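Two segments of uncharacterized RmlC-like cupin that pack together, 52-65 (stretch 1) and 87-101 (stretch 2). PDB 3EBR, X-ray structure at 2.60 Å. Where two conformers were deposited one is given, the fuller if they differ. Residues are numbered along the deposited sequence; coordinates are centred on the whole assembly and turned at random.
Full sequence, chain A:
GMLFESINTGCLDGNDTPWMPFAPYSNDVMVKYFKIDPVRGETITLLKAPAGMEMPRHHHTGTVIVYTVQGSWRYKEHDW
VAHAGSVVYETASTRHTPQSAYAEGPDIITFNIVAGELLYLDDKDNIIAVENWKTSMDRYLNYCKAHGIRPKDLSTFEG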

ATOM      1  N   GLY A  52     -15.805 -29.513  -3.651  1.00 52.11           N
ATOM      2  CA  GLY A  52     -15.761 -30.059  -5.007  1.00 53.90           C
ATOM      3  C   GLY A  52     -16.183 -29.120  -6.122  1.00 55.01           C
ATOM      4  O   GLY A  52     -16.923 -29.526  -7.017  1.00 55.72           O
HETATM    5  N   MSE A  53     -15.697 -27.883  -6.078  1.00 57.50           N
HETATM    6  CA  MSE A  53     -16.033 -26.873  -7.080  1.00 59.62           C
HETATM    7  C   MSE A  53     -14.769 -26.222  -7.649  1.00 58.59           C
HETATM    8  O   MSE A  53     -13.994 -25.631  -6.899  1.00 57.98           O
HETATM    9  CB  MSE A  53     -16.955 -25.833  -6.450  1.00 60.18           C
HETATM   10  CG  MSE A  53     -17.572 -24.857  -7.434  1.00 62.51           C
HETATM   11 SE   MSE A  53     -18.863 -23.717  -6.546  0.75 63.40          SE
HETATM   12  CE  MSE A  53     -19.365 -22.601  -8.113  1.00 67.10           C
ATOM     13  N   GLU A  54     -14.560 -26.383  -8.963  1.00 58.42           N
ATOM     14  CA  GLU A  54     -13.442 -25.797  -9.684  1.00 58.23           C
ATOM     15  C   GLU A  54     -13.970 -24.458 -10.147  1.00 58.71           C
ATOM     16  O   GLU A  54     -15.006 -24.421 -10.815  1.00 59.83           O
ATOM     17  CB  GLU A  54     -13.021 -26.644 -10.881  1.00 58.31           C
HETATM   18  N   MSE A  55     -13.285 -23.374  -9.779  1.00 58.47           N
HETATM   19  CA  MSE A  55     -13.676 -21.992 -10.149  1.00 58.57           C
HETATM   20  C   MSE A  55     -12.880 -21.459 -11.329  1.00 56.54           C
HETATM   21  O   MSE A  55     -11.846 -22.047 -11.671  1.00 57.26           O
HETATM   22  CB  MSE A  55     -13.638 -21.102  -8.904  1.00 58.18           C
HETATM   23  CG  MSE A  55     -14.973 -21.189  -8.214  1.00 58.02           C
HETATM   24 SE   MSE A  55     -15.040 -20.242  -6.635  0.75 64.63          SE
HETATM   25  CE  MSE A  55     -14.441 -18.326  -7.187  1.00 64.82           C
ATOM     26  N   PRO A  56     -13.360 -20.353 -11.964  1.00 54.52           N
ATOM     27  CA  PRO A  56     -12.652 -19.889 -13.166  1.00 53.32           C
ATOM     28  C   PRO A  56     -11.251 -19.369 -12.926  1.00 51.42           C
ATOM     29  O   PRO A  56     -10.957 -18.885 -11.835  1.00 50.04           O
ATOM     30  CB  PRO A  56     -13.540 -18.742 -13.672  1.00 53.29           C
ATOM     31  CG  PRO A  56     -14.190 -18.244 -12.475  1.00 53.76           C
ATOM     32  CD  PRO A  56     -14.504 -19.460 -11.675  1.00 53.84           C
ATOM     33  N   ARG A  57     -10.400 -19.531 -13.941  1.00 50.62           N
ATOM     34  CA  ARG A  57      -9.037 -19.063 -13.871  1.00 49.80           C
ATOM     35  C   ARG A  57      -9.115 -17.545 -13.956  1.00 49.26           C
ATOM     36  O   ARG A  57      -9.914 -17.003 -14.732  1.00 49.67           O
ATOM     37  CB  ARG A  57      -8.164 -19.637 -14.988  1.00 49.04           C
ATOM     38  CG  ARG A  57      -6.671 -19.270 -14.849  1.00 50.10           C
ATOM     39  CD  ARG A  57      -5.796 -20.142 -15.736  1.00 49.70           C
ATOM     40  NE  ARG A  57      -6.185 -20.045 -17.147  1.00 52.92           N
ATOM     41  CZ  ARG A  57      -5.634 -19.274 -18.095  1.00 50.89           C
ATOM     42  NH1 ARG A  57      -4.570 -18.494 -17.875  1.00 51.72           N
ATOM     43  NH2 ARG A  57      -6.149 -19.320 -19.323  1.00 53.56           N
ATOM     44  N   HIS A  58      -8.345 -16.875 -13.113  1.00 48.75           N
ATOM     45  CA  HIS A  58      -8.314 -15.426 -13.094  1.00 49.47           C
ATOM     46  C   HIS A  58      -6.886 -14.936 -13.060  1.00 49.05           C
ATOM     47  O   HIS A  58      -6.016 -15.615 -12.524  1.00 50.12           O
ATOM     48  CB  HIS A  58      -9.084 -14.851 -11.887  1.00 49.73           C
ATOM     49  CG  HIS A  58      -8.510 -15.205 -10.543  1.00 52.92           C
ATOM     50  ND1 HIS A  58      -9.011 -16.224  -9.764  1.00 55.90           N
ATOM     51  CD2 HIS A  58      -7.493 -14.656  -9.830  1.00 57.98           C
ATOM     52  CE1 HIS A  58      -8.327 -16.291  -8.635  1.00 58.65           C
ATOM     53  NE2 HIS A  58      -7.393 -15.356  -8.655  1.00 56.18           N
ATOM     54  N   HIS A  59      -6.676 -13.773 -13.667  1.00 48.55           N
ATOM     55  CA  HIS A  59      -5.419 -13.058 -13.674  1.00 47.18           C
ATOM     56  C   HIS A  59      -5.753 -11.957 -12.710  1.00 46.73           C
ATOM     57  O   HIS A  59      -6.824 -11.356 -12.862  1.00 46.29           O
ATOM     58  CB  HIS A  59      -5.106 -12.462 -15.034  1.00 46.40           C
ATOM     59  CG  HIS A  59      -3.877 -11.605 -15.062  1.00 43.91           C
ATOM     60  ND1 HIS A  59      -2.663 -12.056 -15.532  1.00 45.55           N
ATOM     61  CD2 HIS A  59      -3.681 -10.319 -14.691  1.00 41.42           C
ATOM     62  CE1 HIS A  59      -1.773 -11.084 -15.450  1.00 42.50           C
ATOM     63  NE2 HIS A  59      -2.365 -10.021 -14.941  1.00 43.31           N
ATOM     64  N   HIS A  60      -4.869 -11.705 -11.741  0.50 46.30           N
ATOM     65  CA  HIS A  60      -5.067 -10.648 -10.749  0.50 46.29           C
ATOM     66  C   HIS A  60      -3.976  -9.575 -10.885  0.50 45.86           C
ATOM     67  O   HIS A  60      -2.789  -9.905 -10.942  0.50 44.77           O
ATOM     68  CB  HIS A  60      -5.127 -11.222  -9.335  0.50 46.61           C
ATOM     69  CG  HIS A  60      -5.427 -10.186  -8.309  0.50 47.37           C
ATOM     70  ND1 HIS A  60      -6.546  -9.388  -8.379  0.50 46.87           N
ATOM     71  CD2 HIS A  60      -4.782  -9.831  -7.180  0.50 49.09           C
ATOM     72  CE1 HIS A  60      -6.557  -8.559  -7.356  0.50 43.72           C
ATOM     73  NE2 HIS A  60      -5.504  -8.816  -6.603  0.50 46.89           N
ATOM     74  N   THR A  61      -4.393  -8.303 -10.917  1.00 46.11           N
ATOM     75  CA  THR A  61      -3.487  -7.161 -11.085  1.00 46.26           C
ATOM     76  C   THR A  61      -2.654  -6.705  -9.875  1.00 46.89           C
ATOM     77  O   THR A  61      -1.577  -6.138 -10.078  1.00 48.41           O
ATOM     78  CB  THR A  61      -4.301  -5.948 -11.623  1.00 46.13           C
ATOM     79  OG1 THR A  61      -5.348  -5.617 -10.705  1.00 46.12           O
ATOM     80  CG2 THR A  61      -4.914  -6.274 -12.993  1.00 44.62           C
ATOM     81  N   GLY A  62      -3.145  -6.925  -8.654  1.00 47.10           N
ATOM     82  CA  GLY A  62      -2.427  -6.540  -7.423  1.00 46.91           C
ATOM     83  C   GLY A  62      -2.176  -7.755  -6.556  1.00 47.26           C
ATOM     84  O   GLY A  62      -1.892  -8.826  -7.071  1.00 49.74           O
ATOM     85  N   THR A  63      -2.258  -7.598  -5.246  1.00 46.14           N
ATOM     86  CA  THR A  63      -2.014  -8.700  -4.323  1.00 45.13           C
ATOM     87  C   THR A  63      -3.312  -9.224  -3.743  1.00 44.91           C
ATOM     88  O   THR A  63      -4.366  -8.596  -3.888  1.00 46.75           O
ATOM     89  CB  THR A  63      -1.115  -8.246  -3.174  1.00 44.66           C
ATOM     90  OG1 THR A  63      -1.733  -7.142  -2.516  1.00 46.40           O
ATOM     91  CG2 THR A  63       0.243  -7.812  -3.697  1.00 43.53           C
ATOM     92  N   VAL A  64      -3.224 -10.400  -3.126  1.00 43.45           N
ATOM     93  CA  VAL A  64      -4.335 -11.045  -2.448  1.00 42.82           C
ATOM     94  C   VAL A  64      -3.780 -11.759  -1.215  1.00 42.77           C
ATOM     95  O   VAL A  64      -2.853 -12.549  -1.353  1.00 45.06           O
ATOM     96  CB  VAL A  64      -5.078 -12.098  -3.297  1.00 43.92           C
ATOM     97  CG1 VAL A  64      -6.256 -12.674  -2.505  1.00 46.04           C
ATOM     98  CG2 VAL A  64      -5.591 -11.518  -4.577  1.00 42.57           C
ATOM     99  N   ILE A  65      -4.291 -11.434  -0.030  1.00 40.57           N
ATOM    100  CA  ILE A  65      -3.922 -12.093   1.213  1.00 39.53           C
ATOM    101  C   ILE A  65      -5.137 -12.969   1.519  1.00 40.58           C
ATOM    102  O   ILE A  65      -6.244 -12.437   1.601  1.00 41.23           O
ATOM    103  CB  ILE A  65      -3.698 -11.122   2.356  1.00 40.74           C
ATOM    104  CG1 ILE A  65      -2.498 -10.207   2.065  1.00 41.93           C
ATOM    105  CG2 ILE A  65      -3.481 -11.893   3.673  1.00 33.24           C
ATOM    106  CD1 ILE A  65      -2.290  -9.122   3.093  1.00 39.49           C
ATOM    107  N   VAL A  87      -2.219 -19.185   5.649  1.00 41.03           N
ATOM    108  CA  VAL A  87      -2.186 -17.877   5.009  1.00 41.08           C
ATOM    109  C   VAL A  87      -1.544 -18.034   3.636  1.00 41.26           C
ATOM    110  O   VAL A  87      -0.445 -18.581   3.546  1.00 40.85           O
ATOM    111  CB  VAL A  87      -1.396 -16.814   5.810  1.00 41.44           C
ATOM    112  CG1 VAL A  87      -1.267 -15.505   5.002  1.00 39.81           C
ATOM    113  CG2 VAL A  87      -2.061 -16.543   7.118  1.00 39.11           C
ATOM    114  N   VAL A  88      -2.252 -17.612   2.588  1.00 42.98           N
ATOM    115  CA  VAL A  88      -1.759 -17.623   1.208  1.00 44.78           C
ATOM    116  C   VAL A  88      -1.580 -16.155   0.793  1.00 46.72           C
ATOM    117  O   VAL A  88      -2.460 -15.348   1.059  1.00 46.83           O
ATOM    118  CB  VAL A  88      -2.704 -18.351   0.226  1.00 44.63           C
ATOM    119  CG1 VAL A  88      -2.221 -18.177  -1.223  1.00 46.39           C
ATOM    120  CG2 VAL A  88      -2.821 -19.820   0.576  1.00 39.15           C
ATOM    121  N   TYR A  89      -0.448 -15.828   0.169  1.00 50.13           N
ATOM    122  CA  TYR A  89      -0.146 -14.476  -0.294  1.00 52.70           C
ATOM    123  C   TYR A  89       0.101 -14.523  -1.805  1.00 52.61           C
ATOM    124  O   TYR A  89       1.180 -14.934  -2.230  1.00 51.09           O
ATOM    125  CB  TYR A  89       1.074 -13.904   0.452  1.00 55.97           C
ATOM    126  CG  TYR A  89       1.217 -12.373   0.380  1.00 62.39           C
ATOM    127  CD1 TYR A  89       1.638 -11.713  -0.797  1.00 62.69           C
ATOM    128  CD2 TYR A  89       0.966 -11.582   1.518  1.00 63.41           C
ATOM    129  CE1 TYR A  89       1.767 -10.312  -0.841  1.00 58.67           C
ATOM    130  CE2 TYR A  89       1.096 -10.190   1.482  1.00 65.57           C
ATOM    131  CZ  TYR A  89       1.486  -9.563   0.299  1.00 64.90           C
ATOM    132  OH  TYR A  89       1.619  -8.196   0.295  1.00 65.98           O
ATOM    133  N   GLU A  90      -0.912 -14.152  -2.603  1.00 53.52           N
ATOM    134  CA  GLU A  90      -0.786 -14.101  -4.059  1.00 54.64           C
ATOM    135  C   GLU A  90      -0.096 -12.764  -4.434  1.00 52.13           C
ATOM    136  O   GLU A  90      -0.461 -11.718  -3.890  1.00 52.15           O
ATOM    137  CB  GLU A  90      -2.125 -14.173  -4.821  1.00 54.88           C
ATOM    138  CG  GLU A  90      -3.191 -15.241  -4.484  1.00 60.37           C
ATOM    139  CD  GLU A  90      -4.366 -15.267  -5.528  1.00 61.26           C
ATOM    140  OE1 GLU A  90      -4.120 -15.361  -6.744  1.00 73.03           O
ATOM    141  OE2 GLU A  90      -5.556 -15.313  -5.135  1.00 75.48           O
ATOM    142  N   THR A  91       0.874 -12.792  -5.351  1.00 49.32           N
ATOM    143  CA  THR A  91       1.593 -11.581  -5.814  1.00 47.27           C
ATOM    144  C   THR A  91       1.039 -11.067  -7.156  1.00 45.35           C
ATOM    145  O   THR A  91       0.392 -11.801  -7.879  1.00 45.16           O
ATOM    146  CB  THR A  91       3.099 -11.832  -5.922  1.00 46.72           C
ATOM    147  OG1 THR A  91       3.331 -12.997  -6.720  1.00 50.89           O
ATOM    148  CG2 THR A  91       3.694 -12.060  -4.550  1.00 45.97           C
ATOM    149  N   ALA A  92       1.332  -9.806  -7.471  1.00 44.22           N
ATOM    150  CA  ALA A  92       0.868  -9.114  -8.700  1.00 43.02           C
ATOM    151  C   ALA A  92       1.075  -9.821 -10.062  1.00 42.41           C
ATOM    152  O   ALA A  92       2.021 -10.590 -10.230  1.00 42.65           O
ATOM    153  CB  ALA A  92       1.492  -7.716  -8.749  1.00 42.32           C
ATOM    154  N   SER A  93       0.132  -9.560 -10.978  1.00 41.95           N
ATOM    155  CA  SER A  93       0.096 -10.059 -12.366  1.00 42.52           C
ATOM    156  C   SER A  93       0.359 -11.562 -12.553  1.00 42.47           C
ATOM    157  O   SER A  93       1.148 -11.961 -13.397  1.00 43.72           O
ATOM    158  CB  SER A  93       1.072  -9.221 -13.209  1.00 42.22           C
ATOM    159  OG  SER A  93       0.778  -7.841 -13.050  1.00 46.96           O
ATOM    160  N   THR A  94      -0.306 -12.372 -11.743  1.00 43.47           N
ATOM    161  CA  THR A  94      -0.186 -13.832 -11.780  1.00 44.20           C
ATOM    162  C   THR A  94      -1.568 -14.436 -12.048  1.00 45.01           C
ATOM    163  O   THR A  94      -2.596 -13.811 -11.741  1.00 45.06           O
ATOM    164  CB  THR A  94       0.436 -14.362 -10.484  1.00 44.39           C
ATOM    165  OG1 THR A  94      -0.345 -13.924  -9.373  1.00 43.23           O
ATOM    166  CG2 THR A  94       1.863 -13.836 -10.339  1.00 42.88           C
ATOM    167  N   ARG A  95      -1.564 -15.651 -12.613  1.00 45.38           N
ATOM    168  CA  ARG A  95      -2.775 -16.393 -12.998  1.00 45.62           C
ATOM    169  C   ARG A  95      -2.989 -17.618 -12.117  1.00 45.95           C
ATOM    170  O   ARG A  95      -2.044 -18.366 -11.860  1.00 46.22           O
ATOM    171  CB  ARG A  95      -2.690 -16.753 -14.483  1.00 45.68           C
ATOM    172  CG  ARG A  95      -2.787 -15.506 -15.342  1.00 47.53           C
ATOM    173  CD  ARG A  95      -2.485 -15.716 -16.790  1.00 52.47           C
ATOM    174  NE  ARG A  95      -2.567 -14.436 -17.505  1.00 55.49           N
ATOM    175  CZ  ARG A  95      -2.238 -14.233 -18.784  1.00 55.74           C
ATOM    176  NH1 ARG A  95      -1.820 -15.227 -19.584  1.00 58.02           N
ATOM    177  NH2 ARG A  95      -2.354 -12.999 -19.283  1.00 57.69           N
ATOM    178  N   HIS A  96      -4.227 -17.800 -11.649  1.00 46.77           N
ATOM    179  CA  HIS A  96      -4.605 -18.898 -10.759  1.00 47.56           C
ATOM    180  C   HIS A  96      -6.003 -19.445 -10.985  1.00 47.51           C
ATOM    181  O   HIS A  96      -6.922 -18.669 -11.243  1.00 46.86           O
ATOM    182  CB  HIS A  96      -4.562 -18.417  -9.320  1.00 48.49           C
ATOM    183  CG  HIS A  96      -3.193 -18.098  -8.836  1.00 52.05           C
ATOM    184  ND1 HIS A  96      -2.756 -16.804  -8.674  1.00 57.92           N
ATOM    185  CD2 HIS A  96      -2.133 -18.897  -8.568  1.00 55.49           C
ATOM    186  CE1 HIS A  96      -1.498 -16.821  -8.278  1.00 59.12           C
ATOM    187  NE2 HIS A  96      -1.092 -18.078  -8.206  1.00 56.52           N
ATOM    188  N   THR A  97      -6.152 -20.762 -10.798  1.00 47.48           N
ATOM    189  CA  THR A  97      -7.404 -21.492 -10.940  1.00 47.23           C
ATOM    190  C   THR A  97      -7.706 -22.084  -9.557  1.00 48.49           C
ATOM    191  O   THR A  97      -7.234 -23.184  -9.243  1.00 48.50           O
ATOM    192  CB  THR A  97      -7.300 -22.601 -11.988  1.00 46.89           C
ATOM    193  OG1 THR A  97      -6.914 -22.026 -13.229  1.00 43.96           O
ATOM    194  CG2 THR A  97      -8.642 -23.308 -12.153  1.00 44.64           C
ATOM    195  N   PRO A  98      -8.469 -21.358  -8.714  1.00 49.81           N
ATOM    196  CA  PRO A  98      -8.742 -21.907  -7.389  1.00 50.09           C
ATOM    197  C   PRO A  98      -9.746 -23.042  -7.464  1.00 50.43           C
ATOM    198  O   PRO A  98     -10.612 -23.052  -8.347  1.00 50.72           O
ATOM    199  CB  PRO A  98      -9.339 -20.722  -6.636  1.00 50.67           C
ATOM    200  CG  PRO A  98     -10.015 -19.930  -7.687  1.00 52.18           C
ATOM    201  CD  PRO A  98      -9.142 -20.059  -8.903  1.00 50.96           C
ATOM    202  N   GLN A  99      -9.586 -24.008  -6.571  1.00 50.75           N
ATOM    203  CA  GLN A  99     -10.483 -25.146  -6.501  1.00 50.33           C
ATOM    204  C   GLN A  99     -10.381 -25.829  -5.155  1.00 49.43           C
ATOM    205  O   GLN A  99      -9.381 -25.693  -4.445  1.00 48.43           O
ATOM    206  CB  GLN A  99     -10.204 -26.162  -7.615  1.00 50.51           C
ATOM    207  CG  GLN A  99      -8.813 -26.802  -7.630  1.00 50.22           C
ATOM    208  CD  GLN A  99      -8.713 -27.908  -8.663  1.00 50.24           C
ATOM    209  OE1 GLN A  99      -8.237 -28.999  -8.352  1.00 51.07           O
ATOM    210  NE2 GLN A  99      -9.234 -27.664  -9.871  1.00 41.21           N
ATOM    211  N   SER A 100     -11.418 -26.600  -4.859  1.00 49.38           N
ATOM    212  CA  SER A 100     -11.521 -27.336  -3.626  1.00 49.36           C
ATOM    213  C   SER A 100     -10.498 -28.464  -3.597  1.00 48.31           C
ATOM    214  O   SER A 100     -10.255 -29.109  -4.619  1.00 46.63           O
ATOM    215  CB  SER A 100     -12.927 -27.908  -3.508  1.00 49.90           C
ATOM    216  OG  SER A 100     -13.110 -28.610  -2.294  1.00 54.13           O
ATOM    217  N   ALA A 101      -9.909 -28.693  -2.419  1.00 47.58           N
ATOM    218  CA  ALA A 101      -8.915 -29.763  -2.215  1.00 46.12           C
ATOM    219  C   ALA A 101      -9.529 -31.165  -2.116  1.00 44.36           C
ATOM    220  O   ALA A 101      -8.780 -32.128  -2.017  1.00 43.98           O
ATOM    221  CB  ALA A 101      -8.084 -29.483  -0.956  1.00 46.68           C
TER

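What keeps the two backbones in step? They run antiparallel and pair in short runs of strand. At the centre, His58 and His96 exchange two bonds, His58 N to His96 O and His96 N to His58 O, each 3.0 Å and nearly straight. Farther along, Glu90 N gives a 2.8 Å bond to Val64 O, and Val64 N returns one of 3.2 Å to Glu90 O. Near the other end, Met55 N reaches Pro98 O at 3.0 Å; proline, with no N-H to give, can still accept through its carbonyl. The register shifts by one residue between Glu54 and His58, so this end is joined separately from the central pairing.

How do the chains stay close where the strands are interrupted? Both turn away from regular pairing at Thr61 to Thr63 and Thr91 to Ser93, yet the backbones remain near each other, with Gly62 O lying 3.2 Å from Ala92 CA in a CA-H...O contact. The single methyl of Ala92 fits against the other turn, its CB 3.7 Å from Thr61 O. Each turn is also braced from within its own stretch, His60 NE2 bonding to Thr63 O at 3.0 Å and Thr94 OG1 to Thr91 O at 2.7 Å.

What fills the face that carries His58, Val64 and Glu90? Glu90 is buried, and its carboxylate occupies the space between side chains of the other stretch: OE2 lies 3.7 Å from Val64 CB, while OE1 approaches the edge of the His58 ring, 3.8 Å from NE2. The p rotamer of His58 brings the ring end nearer stretch 2, where its CE1 is 3.9 Å from Pro98 CD. The puckered ring of Pro98 offers a further surface to Met55, a selenomethionine here, with Met55 CB 4.0 Å from Pro98 CG.

And what fits together on the face of His59 and Ile65? Arg95, largely extended, lies beside the buried His59 ring and gives a 3.1 Å bond from NE to His59 ND1, meeting the ring at its edge. Arg57 also reaches this neighbourhood, its NH1 3.6 Å from Arg95 CD and its CG 3.2 Å from Thr97 OG1; the like charges are tolerated at 4.5 Å between Arg57 NH1 and Arg95 NE. At the far end the filling is apolar: Ile65 CG1 packs 3.6 Å from Tyr89 CE2, and Ile65 CG2 lies 4.4 Å from Val87 CG1. Altogether the two stretches bury 1254 Å² between them, counting both sides.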